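Local coordinates for protein AtxE2 (Asticcacaulis excentricus, PDB 5TXE) that hydrolyses the isopeptide bond of the lasso peptides astexin-2 and astexin-3, turning the threaded substrates into linear peptides, at residues A[51-62]-A[126-134]; A[133-142]-A[175-184]. The protein carries 1 engineered substitution. All coordinates share one frame; numbering follows the deposited sequence.

Interaction 1: residues A[51-62]-A[126-134]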
ATOM      1  N   THR A  51       6.758   4.747  -1.901  1.00 29.66           N
ATOM      2  CA  THR A  51       6.137   3.431  -1.970  1.00 27.42           C
ATOM      3  C   THR A  51       4.718   3.538  -2.481  1.00 29.92           C
ATOM      4  O   THR A  51       4.039   4.599  -2.386  1.00 30.86           O
ATOM      5  CB  THR A  51       6.242   2.696  -0.577  1.00 29.16           C
ATOM      6  OG1 THR A  51       5.891   1.329  -0.677  1.00 27.22           O
ATOM      7  CG2 THR A  51       5.388   3.340   0.490  1.00 26.95           C
ATOM      8  N   MET A  52       4.245   2.409  -2.958  1.00 28.50           N
ATOM      9  CA  MET A  52       2.970   2.334  -3.618  1.00 30.14           C
ATOM     10  C   MET A  52       1.852   2.945  -2.809  1.00 26.84           C
ATOM     11  O   MET A  52       1.102   3.747  -3.316  1.00 27.52           O
ATOM     12  CB  MET A  52       2.591   0.885  -3.914  1.00 32.80           C
ATOM     13  CG  MET A  52       3.545   0.256  -4.924  1.00 46.14           C
ATOM     14  SD  MET A  52       2.968  -1.375  -5.493  1.00 53.74           S
ATOM     15  CE  MET A  52       1.176  -1.132  -5.387  1.00 38.03           C
ATOM     16  N   SER A  53       1.742   2.542  -1.566  1.00 27.30           N
ATOM     17  CA  SER A  53       0.655   2.972  -0.731  1.00 32.57           C
ATOM     18  C   SER A  53       1.218   3.882   0.323  1.00 30.02           C
ATOM     19  O   SER A  53       1.823   3.431   1.256  1.00 38.45           O
ATOM     20  CB  SER A  53      -0.024   1.764  -0.087  1.00 34.17           C
ATOM     21  OG  SER A  53      -0.941   2.200   0.892  1.00 40.34           O
ATOM     22  N   ALA A  54       1.031   5.178   0.158  1.00 32.27           N
ATOM     23  CA  ALA A  54       1.670   6.143   1.011  1.00 32.89           C
ATOM     24  C   ALA A  54       0.645   6.876   1.834  1.00 33.36           C
ATOM     25  O   ALA A  54      -0.454   7.118   1.379  1.00 30.11           O
ATOM     26  CB  ALA A  54       2.405   7.143   0.167  1.00 34.50           C
ATOM     27  N   SER A  55       1.030   7.253   3.039  1.00 32.03           N
ATOM     28  CA  SER A  55       0.129   8.018   3.883  1.00 30.04           C
ATOM     29  C   SER A  55       0.877   9.191   4.539  1.00 29.46           C
ATOM     30  O   SER A  55       2.008   9.565   4.141  1.00 30.76           O
ATOM     31  CB  SER A  55      -0.495   7.076   4.926  1.00 30.83           C
ATOM     32  OG  SER A  55       0.516   6.637   5.822  1.00 32.82           O
ATOM     33  N   GLU A  56       0.279   9.758   5.579  1.00 28.90           N
ATOM     34  CA  GLU A  56       0.817  10.985   6.197  1.00 30.98           C
ATOM     35  C   GLU A  56       2.238  10.943   6.647  1.00 27.84           C
ATOM     36  O   GLU A  56       2.935  11.922   6.506  1.00 32.93           O
ATOM     37  CB  GLU A  56      -0.034  11.420   7.407  1.00 32.85           C
ATOM     38  CG  GLU A  56      -1.391  11.978   7.063  1.00 34.79           C
ATOM     39  CD  GLU A  56      -2.456  10.907   7.093  1.00 43.91           C
ATOM     40  OE1 GLU A  56      -2.185   9.746   6.658  1.00 42.13           O
ATOM     41  OE2 GLU A  56      -3.567  11.218   7.577  1.00 41.47           O
ATOM     42  N   THR A  57       2.675   9.823   7.178  1.00 28.28           N
ATOM     43  CA  THR A  57       4.024   9.703   7.699  1.00 30.72           C
ATOM     44  C   THR A  57       4.993   9.010   6.766  1.00 31.62           C
ATOM     45  O   THR A  57       6.098   8.647   7.164  1.00 31.56           O
ATOM     46  CB  THR A  57       4.020   8.922   9.043  1.00 33.06           C
ATOM     47  OG1 THR A  57       3.555   7.614   8.806  1.00 35.60           O
ATOM     48  CG2 THR A  57       3.036   9.527  10.031  1.00 40.05           C
ATOM     49  N   THR A  58       4.603   8.782   5.525  1.00 32.69           N
ATOM     50  CA  THR A  58       5.527   8.129   4.588  1.00 28.28           C
ATOM     51  C   THR A  58       6.671   9.084   4.303  1.00 27.79           C
ATOM     52  O   THR A  58       6.443  10.186   3.764  1.00 28.43           O
ATOM     53  CB  THR A  58       4.808   7.777   3.273  1.00 27.74           C
ATOM     54  OG1 THR A  58       3.781   6.801   3.516  1.00 26.72           O
ATOM     55  CG2 THR A  58       5.828   7.237   2.265  1.00 29.73           C
ATOM     56  N   PRO A  59       7.906   8.693   4.612  1.00 27.48           N
ATOM     57  CA  PRO A  59       9.009   9.687   4.519  1.00 28.55           C
ATOM     58  C   PRO A  59       9.593   9.883   3.114  1.00 28.83           C
ATOM     59  O   PRO A  59      10.790   9.673   2.892  1.00 29.00           O
ATOM     60  CB  PRO A  59      10.064   9.093   5.435  1.00 29.93           C
ATOM     61  CG  PRO A  59       9.852   7.589   5.310  1.00 30.74           C
ATOM     62  CD  PRO A  59       8.371   7.390   5.118  1.00 30.24           C
ATOM     63  N   LEU A  60       8.757  10.295   2.186  1.00 27.75           N
ATOM     64  CA  LEU A  60       9.093  10.226   0.757  1.00 31.02           C
ATOM     65  C   LEU A  60       9.828  11.458   0.204  1.00 31.13           C
ATOM     66  O   LEU A  60      10.184  11.493  -0.998  1.00 27.21           O
ATOM     67  CB  LEU A  60       7.842   9.907  -0.097  1.00 27.03           C
ATOM     68  CG  LEU A  60       6.558  10.636   0.186  1.00 27.81           C
ATOM     69  CD1 LEU A  60       6.761  12.117  -0.088  1.00 30.28           C
ATOM     70  CD2 LEU A  60       5.415  10.105  -0.685  1.00 27.84           C
ATOM     71  N   LEU A  61      10.012  12.466   1.052  1.00 30.31           N
ATOM     72  CA  LEU A  61      10.752  13.656   0.656  1.00 29.95           C
ATOM     73  C   LEU A  61      11.554  14.177   1.813  1.00 30.87           C
ATOM     74  O   LEU A  61      11.259  13.829   2.970  1.00 29.17           O
ATOM     75  CB  LEU A  61       9.815  14.709   0.116  1.00 29.10           C
ATOM     76  CG  LEU A  61       8.787  15.301   1.068  1.00 28.22           C
ATOM     77  CD1 LEU A  61       9.372  16.432   1.901  1.00 30.05           C
ATOM     78  CD2 LEU A  61       7.634  15.835   0.260  1.00 30.85           C
ATOM     79  N   SER A  62      12.584  14.969   1.501  1.00 30.00           N
ATOM     80  CA  SER A  62      13.380  15.577   2.501  1.00 33.27           C
ATOM     81  C   SER A  62      13.738  17.000   2.136  1.00 34.63           C
ATOM     82  O   SER A  62      14.191  17.268   1.030  1.00 38.14           O
ATOM     83  CB  SER A  62      14.635  14.770   2.579  1.00 36.03           C
ATOM     84  OG  SER A  62      15.477  15.226   3.624  1.00 47.40           O
ATOM     85  N   ALA A 126       6.154  -4.356  -2.610  1.00 21.38           N
ATOM     86  CA  ALA A 126       6.178  -2.910  -2.648  1.00 21.32           C
ATOM     87  C   ALA A 126       7.636  -2.427  -2.577  1.00 23.00           C
ATOM     88  O   ALA A 126       8.465  -3.023  -1.914  1.00 22.98           O
ATOM     89  CB  ALA A 126       5.432  -2.370  -1.449  1.00 23.31           C
ATOM     90  N   ASN A 127       7.910  -1.312  -3.227  1.00 23.44           N
ATOM     91  CA  ASN A 127       9.207  -0.637  -3.110  1.00 26.05           C
ATOM     92  C   ASN A 127       9.423   0.124  -1.829  1.00 22.50           C
ATOM     93  O   ASN A 127       8.505   0.750  -1.257  1.00 26.94           O
ATOM     94  CB  ASN A 127       9.396   0.309  -4.315  1.00 29.62           C
ATOM     95  CG  ASN A 127       8.285   1.351  -4.444  1.00 30.11           C
ATOM     96  OD1 ASN A 127       7.074   1.067  -4.292  1.00 33.22           O
ATOM     97  ND2 ASN A 127       8.692   2.558  -4.730  1.00 35.63           N
ATOM     98  N   LEU A 128      10.651   0.097  -1.376  1.00 22.95           N
ATOM     99  CA  LEU A 128      11.067   0.889  -0.204  1.00 23.47           C
ATOM    100  C   LEU A 128      11.051   2.343  -0.561  1.00 22.82           C
ATOM    101  O   LEU A 128      11.536   2.717  -1.621  1.00 25.09           O
ATOM    102  CB  LEU A 128      12.496   0.563   0.151  1.00 25.04           C
ATOM    103  CG  LEU A 128      13.080   1.187   1.428  1.00 26.36           C
ATOM    104  CD1 LEU A 128      12.390   0.652   2.683  1.00 26.73           C
ATOM    105  CD2 LEU A 128      14.572   0.919   1.505  1.00 23.41           C
ATOM    106  N   THR A 129      10.442   3.154   0.285  1.00 22.71           N
ATOM    107  CA  THR A 129      10.489   4.592   0.161  1.00 22.70           C
ATOM    108  C   THR A 129      11.925   5.062   0.432  1.00 23.86           C
ATOM    109  O   THR A 129      12.530   4.717   1.449  1.00 21.97           O
ATOM    110  CB  THR A 129       9.546   5.261   1.155  1.00 23.38           C
ATOM    111  OG1 THR A 129       8.211   4.978   0.792  1.00 24.71           O
ATOM    112  CG2 THR A 129       9.667   6.797   1.076  1.00 27.24           C
ATOM    113  N   ILE A 130      12.489   5.818  -0.498  1.00 24.91           N
ATOM    114  CA  ILE A 130      13.886   6.234  -0.355  1.00 25.37           C
ATOM    115  C   ILE A 130      13.854   7.700   0.123  1.00 28.52           C
ATOM    116  O   ILE A 130      13.430   8.627  -0.627  1.00 28.66           O
ATOM    117  CB  ILE A 130      14.647   6.143  -1.693  1.00 26.99           C
ATOM    118  CG1 ILE A 130      14.603   4.716  -2.269  1.00 26.46           C
ATOM    119  CG2 ILE A 130      16.088   6.660  -1.541  1.00 30.07           C
ATOM    120  CD1 ILE A 130      15.285   3.696  -1.366  1.00 29.23           C
ATOM    121  N   GLN A 131      14.329   7.881   1.339  1.00 27.84           N
ATOM    122  CA  GLN A 131      14.464   9.205   1.910  1.00 35.32           C
ATOM    123  C   GLN A 131      15.900   9.699   1.809  1.00 28.35           C
ATOM    124  O   GLN A 131      16.788   9.111   2.380  1.00 29.06           O
ATOM    125  CB  GLN A 131      14.028   9.248   3.377  1.00 40.59           C
ATOM    126  CG  GLN A 131      13.597  10.692   3.698  1.00 45.11           C
ATOM    127  CD  GLN A 131      13.103  10.945   5.134  1.00 46.36           C
ATOM    128  OE1 GLN A 131      13.321  10.147   6.080  1.00 40.87           O
ATOM    129  NE2 GLN A 131      12.431  12.086   5.294  1.00 51.58           N
ATOM    130  N   PRO A 132      16.115  10.735   1.040  1.00 26.79           N
ATOM    131  CA  PRO A 132      17.441  11.293   0.912  1.00 31.36           C
ATOM    132  C   PRO A 132      17.872  12.071   2.133  1.00 35.86           C
ATOM    133  O   PRO A 132      17.078  12.853   2.653  1.00 40.56           O
ATOM    134  CB  PRO A 132      17.318  12.282  -0.246  1.00 30.83           C
ATOM    135  CG  PRO A 132      15.916  12.318  -0.632  1.00 31.03           C
ATOM    136  CD  PRO A 132      15.109  11.429   0.236  1.00 27.79           C
ATOM    137  N   ARG A 133      19.121  11.882   2.543  1.00 31.91           N
ATOM    138  CA  ARG A 133      19.699  12.575   3.685  1.00 31.87           C
ATOM    139  C   ARG A 133      20.552  13.702   3.199  1.00 30.81           C
ATOM    140  O   ARG A 133      21.526  13.466   2.458  1.00 30.77           O
ATOM    141  CB  ARG A 133      20.540  11.614   4.480  1.00 32.18           C
ATOM    142  CG  ARG A 133      19.825  10.298   4.808  1.00 39.85           C
ATOM    143  CD  ARG A 133      18.724  10.720   5.708  1.00 44.10           C
ATOM    144  NE  ARG A 133      17.483   9.959   5.933  1.00 59.39           N
ATOM    145  CZ  ARG A 133      17.377   8.787   6.516  1.00 50.74           C
ATOM    146  NH1 ARG A 133      18.443   8.080   6.803  1.00 62.03           N
ATOM    147  NH2 ARG A 133      16.193   8.281   6.725  1.00 53.58           N
ATOM    148  N   TRP A 134      20.182  14.920   3.539  1.00 29.09           N
ATOM    149  CA  TRP A 134      21.017  16.064   3.177  1.00 32.26           C
ATOM    150  C   TRP A 134      22.235  16.176   4.103  1.00 30.66           C
ATOM    151  O   TRP A 134      22.124  16.007   5.307  1.00 36.02           O
ATOM    152  CB  TRP A 134      20.245  17.336   3.276  1.00 29.12           C
ATOM    153  CG  TRP A 134      19.227  17.472   2.274  1.00 28.91           C
ATOM    154  CD1 TRP A 134      17.963  16.985   2.350  1.00 29.97           C
ATOM    155  CD2 TRP A 134      19.287  18.256   1.064  1.00 28.30           C
ATOM    156  NE1 TRP A 134      17.237  17.403   1.260  1.00 30.75           N
ATOM    157  CE2 TRP A 134      18.048  18.171   0.452  1.00 28.94           C
ATOM    158  CE3 TRP A 134      20.293  18.986   0.425  1.00 32.91           C
ATOM    159  CZ2 TRP A 134      17.776  18.790  -0.755  1.00 29.54           C
ATOM    160  CZ3 TRP A 134      20.015  19.610  -0.786  1.00 29.23           C
ATOM    161  CH2 TRP A 134      18.772  19.511  -1.352  1.00 30.58           C
TER
HETATM  162  O   HOH W   1      11.589   9.479  -2.228  1.00 23.33           O
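The T51 hydroxyl donates to the carbonyl of N127, with OG1 to O at 2.7 Å; the donor lies in the carbonyl plane. A chi1 of -168° carries OG1 away from T51's own amide, and that amide makes a second bond: N of T51 to OG1 of T129 is 3.1 Å, bent to 151° at the hydrogen. T129 thus accepts with its hydroxyl, while its methyl branch presses on the backbone of L60 (CG2 to CA 3.5 Å), a tight carbon contact. One water donates to the carbonyl oxygens of both L60 and I130, bridging the two backbones there.

Q131 reaches across with an extended chain. Its NE2 donates to L61 O at 3.1 Å; that oxygen lies close to the Q131 amide plane, while NE2 stands above the plane of the carbonyl. Its OE1 takes a weak, long bond from R133 NH2 and lies 3.5 Å from CB of P59, the central residue of an inverse gamma turn. Cut back to an alanine, this position is likely to lose the donor to the L61 carbonyl and uncover one flank of the proline. At the far end the W134 indole meets S62 edge-on: NE1 to O is 3.1 Å and the oxygen lies near the ring plane.

A126 and S53 also touch the bound peptide, and the A126 side chain is about 8 Å from that of H638, inferred to belong to the charge relay. The arrangement, joining two successive antiparallel sheets beside the catalytic site, is consistent with the beta-propeller of prolyl oligopeptidase-family enzymes.

Interaction 2: residues A[133-142]-A[175-184]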
ATOM      1  N   ARG A 133      19.121  11.882   2.543  1.00 31.91           N
ATOM      2  CA  ARG A 133      19.699  12.575   3.685  1.00 31.87           C
ATOM      3  C   ARG A 133      20.552  13.702   3.199  1.00 30.81           C
ATOM      4  O   ARG A 133      21.526  13.466   2.458  1.00 30.77           O
ATOM      5  CB  ARG A 133      20.540  11.614   4.480  1.00 32.18           C
ATOM      6  CG  ARG A 133      19.825  10.298   4.808  1.00 39.85           C
ATOM      7  CD  ARG A 133      18.724  10.720   5.708  1.00 44.10           C
ATOM      8  NE  ARG A 133      17.483   9.959   5.933  1.00 59.39           N
ATOM      9  CZ  ARG A 133      17.377   8.787   6.516  1.00 50.74           C
ATOM     10  NH1 ARG A 133      18.443   8.080   6.803  1.00 62.03           N
ATOM     11  NH2 ARG A 133      16.193   8.281   6.725  1.00 53.58           N
ATOM     12  N   TRP A 134      20.182  14.920   3.539  1.00 29.09           N
ATOM     13  CA  TRP A 134      21.017  16.064   3.177  1.00 32.26           C
ATOM     14  C   TRP A 134      22.235  16.176   4.103  1.00 30.66           C
ATOM     15  O   TRP A 134      22.124  16.007   5.307  1.00 36.02           O
ATOM     16  CB  TRP A 134      20.245  17.336   3.276  1.00 29.12           C
ATOM     17  CG  TRP A 134      19.227  17.472   2.274  1.00 28.91           C
ATOM     18  CD1 TRP A 134      17.963  16.985   2.350  1.00 29.97           C
ATOM     19  CD2 TRP A 134      19.287  18.256   1.064  1.00 28.30           C
ATOM     20  NE1 TRP A 134      17.237  17.403   1.260  1.00 30.75           N
ATOM     21  CE2 TRP A 134      18.048  18.171   0.452  1.00 28.94           C
ATOM     22  CE3 TRP A 134      20.293  18.986   0.425  1.00 32.91           C
ATOM     23  CZ2 TRP A 134      17.776  18.790  -0.755  1.00 29.54           C
ATOM     24  CZ3 TRP A 134      20.015  19.610  -0.786  1.00 29.23           C
ATOM     25  CH2 TRP A 134      18.772  19.511  -1.352  1.00 30.58           C
ATOM     26  N   SER A 135      23.398  16.469   3.542  1.00 30.49           N
ATOM     27  CA  SER A 135      24.572  16.821   4.364  1.00 30.73           C
ATOM     28  C   SER A 135      24.255  18.174   5.063  1.00 28.45           C
ATOM     29  O   SER A 135      23.414  18.899   4.585  1.00 29.80           O
ATOM     30  CB  SER A 135      25.821  16.973   3.513  1.00 32.44           C
ATOM     31  OG  SER A 135      25.615  17.940   2.481  1.00 35.17           O
ATOM     32  N   PRO A 136      24.873  18.463   6.223  1.00 32.88           N
ATOM     33  CA  PRO A 136      24.614  19.716   6.990  1.00 36.11           C
ATOM     34  C   PRO A 136      24.867  20.952   6.158  1.00 37.90           C
ATOM     35  O   PRO A 136      24.142  21.905   6.266  1.00 40.91           O
ATOM     36  CB  PRO A 136      25.608  19.647   8.145  1.00 39.57           C
ATOM     37  CG  PRO A 136      25.878  18.167   8.333  1.00 40.65           C
ATOM     38  CD  PRO A 136      25.737  17.521   6.963  1.00 35.02           C
ATOM     39  N   SER A 137      25.861  20.899   5.277  1.00 38.64           N
ATOM     40  CA  SER A 137      26.107  22.026   4.357  1.00 39.45           C
ATOM     41  C   SER A 137      25.039  22.216   3.279  1.00 39.85           C
ATOM     42  O   SER A 137      25.028  23.217   2.555  1.00 34.14           O
ATOM     43  CB  SER A 137      27.446  21.815   3.639  1.00 42.26           C
ATOM     44  OG  SER A 137      27.412  20.649   2.805  1.00 47.02           O
ATOM     45  N   GLY A 138      24.182  21.221   3.083  1.00 39.41           N
ATOM     46  CA  GLY A 138      23.185  21.323   2.020  1.00 36.32           C
ATOM     47  C   GLY A 138      23.709  21.028   0.623  1.00 34.01           C
ATOM     48  O   GLY A 138      23.014  21.289  -0.351  1.00 33.57           O
ATOM     49  N   THR A 139      24.901  20.461   0.512  1.00 34.73           N
ATOM     50  CA  THR A 139      25.495  20.281  -0.825  1.00 43.30           C
ATOM     51  C   THR A 139      25.440  18.834  -1.374  1.00 42.74           C
ATOM     52  O   THR A 139      25.651  18.637  -2.553  1.00 37.79           O
ATOM     53  CB  THR A 139      26.991  20.700  -0.863  1.00 43.20           C
ATOM     54  OG1 THR A 139      27.706  19.945   0.109  1.00 40.23           O
ATOM     55  CG2 THR A 139      27.177  22.209  -0.599  1.00 47.47           C
ATOM     56  N   HIS A 140      25.225  17.835  -0.526  1.00 41.94           N
ATOM     57  CA  HIS A 140      25.188  16.460  -1.002  1.00 41.24           C
ATOM     58  C   HIS A 140      24.030  15.714  -0.363  1.00 43.77           C
ATOM     59  O   HIS A 140      23.533  16.125   0.688  1.00 35.89           O
ATOM     60  CB  HIS A 140      26.460  15.744  -0.641  1.00 40.23           C
ATOM     61  CG  HIS A 140      27.643  16.283  -1.354  1.00 59.17           C
ATOM     62  ND1 HIS A 140      28.345  17.387  -0.907  1.00 61.06           N
ATOM     63  CD2 HIS A 140      28.217  15.910  -2.523  1.00 59.29           C
ATOM     64  CE1 HIS A 140      29.318  17.649  -1.760  1.00 65.00           C
ATOM     65  NE2 HIS A 140      29.266  16.765  -2.745  1.00 66.16           N
ATOM     66  N   LEU A 141      23.603  14.660  -1.044  1.00 34.53           N
ATOM     67  CA  LEU A 141      22.629  13.759  -0.580  1.00 32.68           C
ATOM     68  C   LEU A 141      23.303  12.430  -0.367  1.00 29.93           C
ATOM     69  O   LEU A 141      24.202  12.068  -1.094  1.00 32.99           O
ATOM     70  CB  LEU A 141      21.525  13.620  -1.625  1.00 34.84           C
ATOM     71  CG  LEU A 141      20.706  14.827  -2.035  1.00 34.40           C
ATOM     72  CD1 LEU A 141      19.636  14.439  -3.050  1.00 35.19           C
ATOM     73  CD2 LEU A 141      20.022  15.398  -0.818  1.00 34.56           C
ATOM     74  N   ALA A 142      22.851  11.701   0.648  1.00 30.42           N
ATOM     75  CA  ALA A 142      23.154  10.276   0.813  1.00 28.52           C
ATOM     76  C   ALA A 142      21.817   9.510   0.882  1.00 31.64           C
ATOM     77  O   ALA A 142      20.843  10.010   1.446  1.00 26.21           O
ATOM     78  CB  ALA A 142      23.926  10.028   2.067  1.00 28.98           C
ATOM     79  N   ASP A 175      20.245   1.638   6.438  1.00 32.36           N
ATOM     80  CA  ASP A 175      19.986   3.042   6.732  1.00 31.24           C
ATOM     81  C   ASP A 175      21.316   3.790   6.813  1.00 29.16           C
ATOM     82  O   ASP A 175      22.368   3.191   6.988  1.00 27.44           O
ATOM     83  CB  ASP A 175      19.281   3.199   8.095  1.00 30.53           C
ATOM     84  CG  ASP A 175      18.394   4.446   8.173  1.00 31.25           C
ATOM     85  OD1 ASP A 175      18.358   5.312   7.249  1.00 32.95           O
ATOM     86  OD2 ASP A 175      17.745   4.602   9.214  1.00 35.77           O
ATOM     87  N   VAL A 176      21.209   5.102   6.747  1.00 26.54           N
ATOM     88  CA  VAL A 176      22.358   5.980   6.737  1.00 30.88           C
ATOM     89  C   VAL A 176      21.951   7.407   7.190  1.00 28.36           C
ATOM     90  O   VAL A 176      20.828   7.845   6.923  1.00 30.36           O
ATOM     91  CB  VAL A 176      22.949   6.009   5.305  1.00 30.83           C
ATOM     92  CG1 VAL A 176      21.939   6.601   4.314  1.00 29.83           C
ATOM     93  CG2 VAL A 176      24.258   6.788   5.286  1.00 30.82           C
ATOM     94  N   GLN A 177      22.846   8.095   7.887  1.00 30.06           N
ATOM     95  CA  GLN A 177      22.718   9.531   8.192  1.00 32.08           C
ATOM     96  C   GLN A 177      24.120  10.173   8.137  1.00 31.55           C
ATOM     97  O   GLN A 177      25.131   9.494   8.344  1.00 31.17           O
ATOM     98  CB  GLN A 177      22.221   9.789   9.619  1.00 34.14           C
ATOM     99  CG  GLN A 177      20.820   9.360   9.903  1.00 42.59           C
ATOM    100  CD  GLN A 177      19.713  10.332   9.456  1.00 53.23           C
ATOM    101  OE1 GLN A 177      19.926  11.550   9.149  1.00 41.86           O
ATOM    102  NE2 GLN A 177      18.482   9.777   9.431  1.00 57.36           N
ATOM    103  N   TRP A 178      24.142  11.493   7.929  1.00 33.63           N
ATOM    104  CA  TRP A 178      25.351  12.285   8.051  1.00 35.17           C
ATOM    105  C   TRP A 178      25.622  12.594   9.522  1.00 33.16           C
ATOM    106  O   TRP A 178      24.720  13.009  10.230  1.00 37.23           O
ATOM    107  CB  TRP A 178      25.162  13.590   7.304  1.00 31.49           C
ATOM    108  CG  TRP A 178      24.923  13.433   5.846  1.00 37.05           C
ATOM    109  CD1 TRP A 178      23.712  13.332   5.188  1.00 36.89           C
ATOM    110  CD2 TRP A 178      25.921  13.395   4.835  1.00 35.17           C
ATOM    111  NE1 TRP A 178      23.921  13.246   3.837  1.00 34.63           N
ATOM    112  CE2 TRP A 178      25.265  13.270   3.599  1.00 35.20           C
ATOM    113  CE3 TRP A 178      27.321  13.486   4.855  1.00 40.15           C
ATOM    114  CZ2 TRP A 178      25.948  13.209   2.406  1.00 38.18           C
ATOM    115  CZ3 TRP A 178      28.003  13.409   3.675  1.00 42.43           C
ATOM    116  CH2 TRP A 178      27.311  13.283   2.455  1.00 40.93           C
ATOM    117  N   LEU A 179      26.840  12.338   9.982  1.00 35.12           N
ATOM    118  CA  LEU A 179      27.297  12.843  11.275  1.00 38.49           C
ATOM    119  C   LEU A 179      27.903  14.274  11.140  1.00 41.99           C
ATOM    120  O   LEU A 179      27.733  15.086  12.033  1.00 48.58           O
ATOM    121  CB  LEU A 179      28.283  11.906  11.936  1.00 39.70           C
ATOM    122  CG  LEU A 179      27.769  10.518  12.334  1.00 42.16           C
ATOM    123  CD1 LEU A 179      28.852   9.699  13.041  1.00 38.89           C
ATOM    124  CD2 LEU A 179      26.551  10.656  13.220  1.00 42.20           C
ATOM    125  N   ASP A 180      28.556  14.557  10.020  1.00 41.92           N
ATOM    126  CA  ASP A 180      28.972  15.893   9.626  1.00 44.63           C
ATOM    127  C   ASP A 180      29.160  15.857   8.119  1.00 48.45           C
ATOM    128  O   ASP A 180      28.895  14.836   7.514  1.00 46.26           O
ATOM    129  CB  ASP A 180      30.248  16.334  10.377  1.00 48.74           C
ATOM    130  CG  ASP A 180      31.459  15.441  10.107  1.00 49.82           C
ATOM    131  OD1 ASP A 180      31.679  15.017   8.960  1.00 52.33           O
ATOM    132  OD2 ASP A 180      32.191  15.133  11.065  1.00 42.96           O
ATOM    133  N   ASP A 181      29.653  16.923   7.502  1.00 46.85           N
ATOM    134  CA  ASP A 181      29.782  16.942   6.052  1.00 46.27           C
ATOM    135  C   ASP A 181      30.645  15.851   5.380  1.00 42.22           C
ATOM    136  O   ASP A 181      30.506  15.637   4.178  1.00 40.86           O
ATOM    137  CB  ASP A 181      30.243  18.309   5.567  1.00 50.38           C
ATOM    138  CG  ASP A 181      29.163  19.361   5.703  1.00 54.50           C
ATOM    139  OD1 ASP A 181      27.981  19.077   5.354  1.00 56.16           O
ATOM    140  OD2 ASP A 181      29.502  20.483   6.136  1.00 61.41           O
ATOM    141  N   ASN A 182      31.498  15.182   6.140  1.00 39.01           N
ATOM    142  CA  ASN A 182      32.430  14.195   5.620  1.00 45.66           C
ATOM    143  C   ASN A 182      32.320  12.853   6.310  1.00 43.42           C
ATOM    144  O   ASN A 182      33.191  12.003   6.138  1.00 42.03           O
ATOM    145  CB  ASN A 182      33.877  14.706   5.839  1.00 53.06           C
ATOM    146  CG  ASN A 182      34.107  16.045   5.180  1.00 62.30           C
ATOM    147  OD1 ASN A 182      34.099  16.141   3.939  1.00 68.66           O
ATOM    148  ND2 ASN A 182      34.225  17.108   5.993  1.00 58.12           N
ATOM    149  N   THR A 183      31.267  12.641   7.093  1.00 38.93           N
ATOM    150  CA  THR A 183      31.211  11.428   7.887  1.00 39.81           C
ATOM    151  C   THR A 183      29.805  10.854   7.868  1.00 36.73           C
ATOM    152  O   THR A 183      28.837  11.603   8.025  1.00 32.19           O
ATOM    153  CB  THR A 183      31.607  11.760   9.315  1.00 42.91           C
ATOM    154  OG1 THR A 183      32.850  12.485   9.313  1.00 49.40           O
ATOM    155  CG2 THR A 183      31.722  10.529  10.120  1.00 42.33           C
ATOM    156  N   LEU A 184      29.694   9.536   7.652  1.00 35.07           N
ATOM    157  CA  LEU A 184      28.391   8.871   7.522  1.00 34.13           C
ATOM    158  C   LEU A 184      28.355   7.750   8.505  1.00 32.08           C
ATOM    159  O   LEU A 184      29.322   7.004   8.658  1.00 32.56           O
ATOM    160  CB  LEU A 184      28.169   8.284   6.105  1.00 34.96           C
ATOM    161  CG  LEU A 184      28.013   9.240   4.938  1.00 35.42           C
ATOM    162  CD1 LEU A 184      28.094   8.452   3.642  1.00 36.64           C
ATOM    163  CD2 LEU A 184      26.685   9.959   5.009  1.00 36.56           C
TER
HETATM  164  O   HOH W   2      28.719  17.390   2.278  1.00 41.34           O
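W178 lays its indole against 133-142, between S135 and its own segment's L184, and NE1 donates to R133 O at 2.8 Å. The oxygen lies near the ring plane, yet the donor stands 66° out of the carbonyl plane; the same oxygen also accepts from A142 N within the hairpin. With CG anti to the carbonyl carbon (chi1 -62°), the ring turns one face to S135, whose CA sits 3.5 Å from the five-membered ring centroid, almost on the normal: a CH-pi contact. L184 CD2 covers the opposite face.

R133 bends at chi2, bringing NH1 to D175 OD1 at 2.8 Å in a salt bridge, from the syn side but tilted out of the carboxylate plane. Q177 NE2 lies over one guanidinium face, 3.1 Å from NH1, the planes 13° apart; both are donors, so no hydrogen bond forms.

D181 OD1 takes the S137 amide on its syn lone pair, N to OD1 2.8 Å.

The contact joins the first hairpin of the 133-167 sheet to strands 173-178 and 183-188 of the next, consistent with neighbouring propeller blades. Its chemistry implies polar clamps at both ends, with the indole N-H between them satisfied by a strand carbonyl.

Starting from the N terminus, residues 51-62 lead into strand 61-63 and the antiparallel sheet that runs on to strand 100-104. Interaction 1 closes the loop of 63 residues when the chain returns as 126-134. Interaction 2 then begins at strand 133-134, and its 32 intervening residues finish the next sheet, strands 140-147, 150-157 and 163-167, before 175-184 opens a third. The two loops neither nest nor cross; they follow in series and share R133 and W134, which face different partners: W134 the earlier sheet, R133 the later one. Strand 133-134 therefore links three successive sheets, with direct packing between the contacts where P132 CB lies 4.2 Å from L141 CD2.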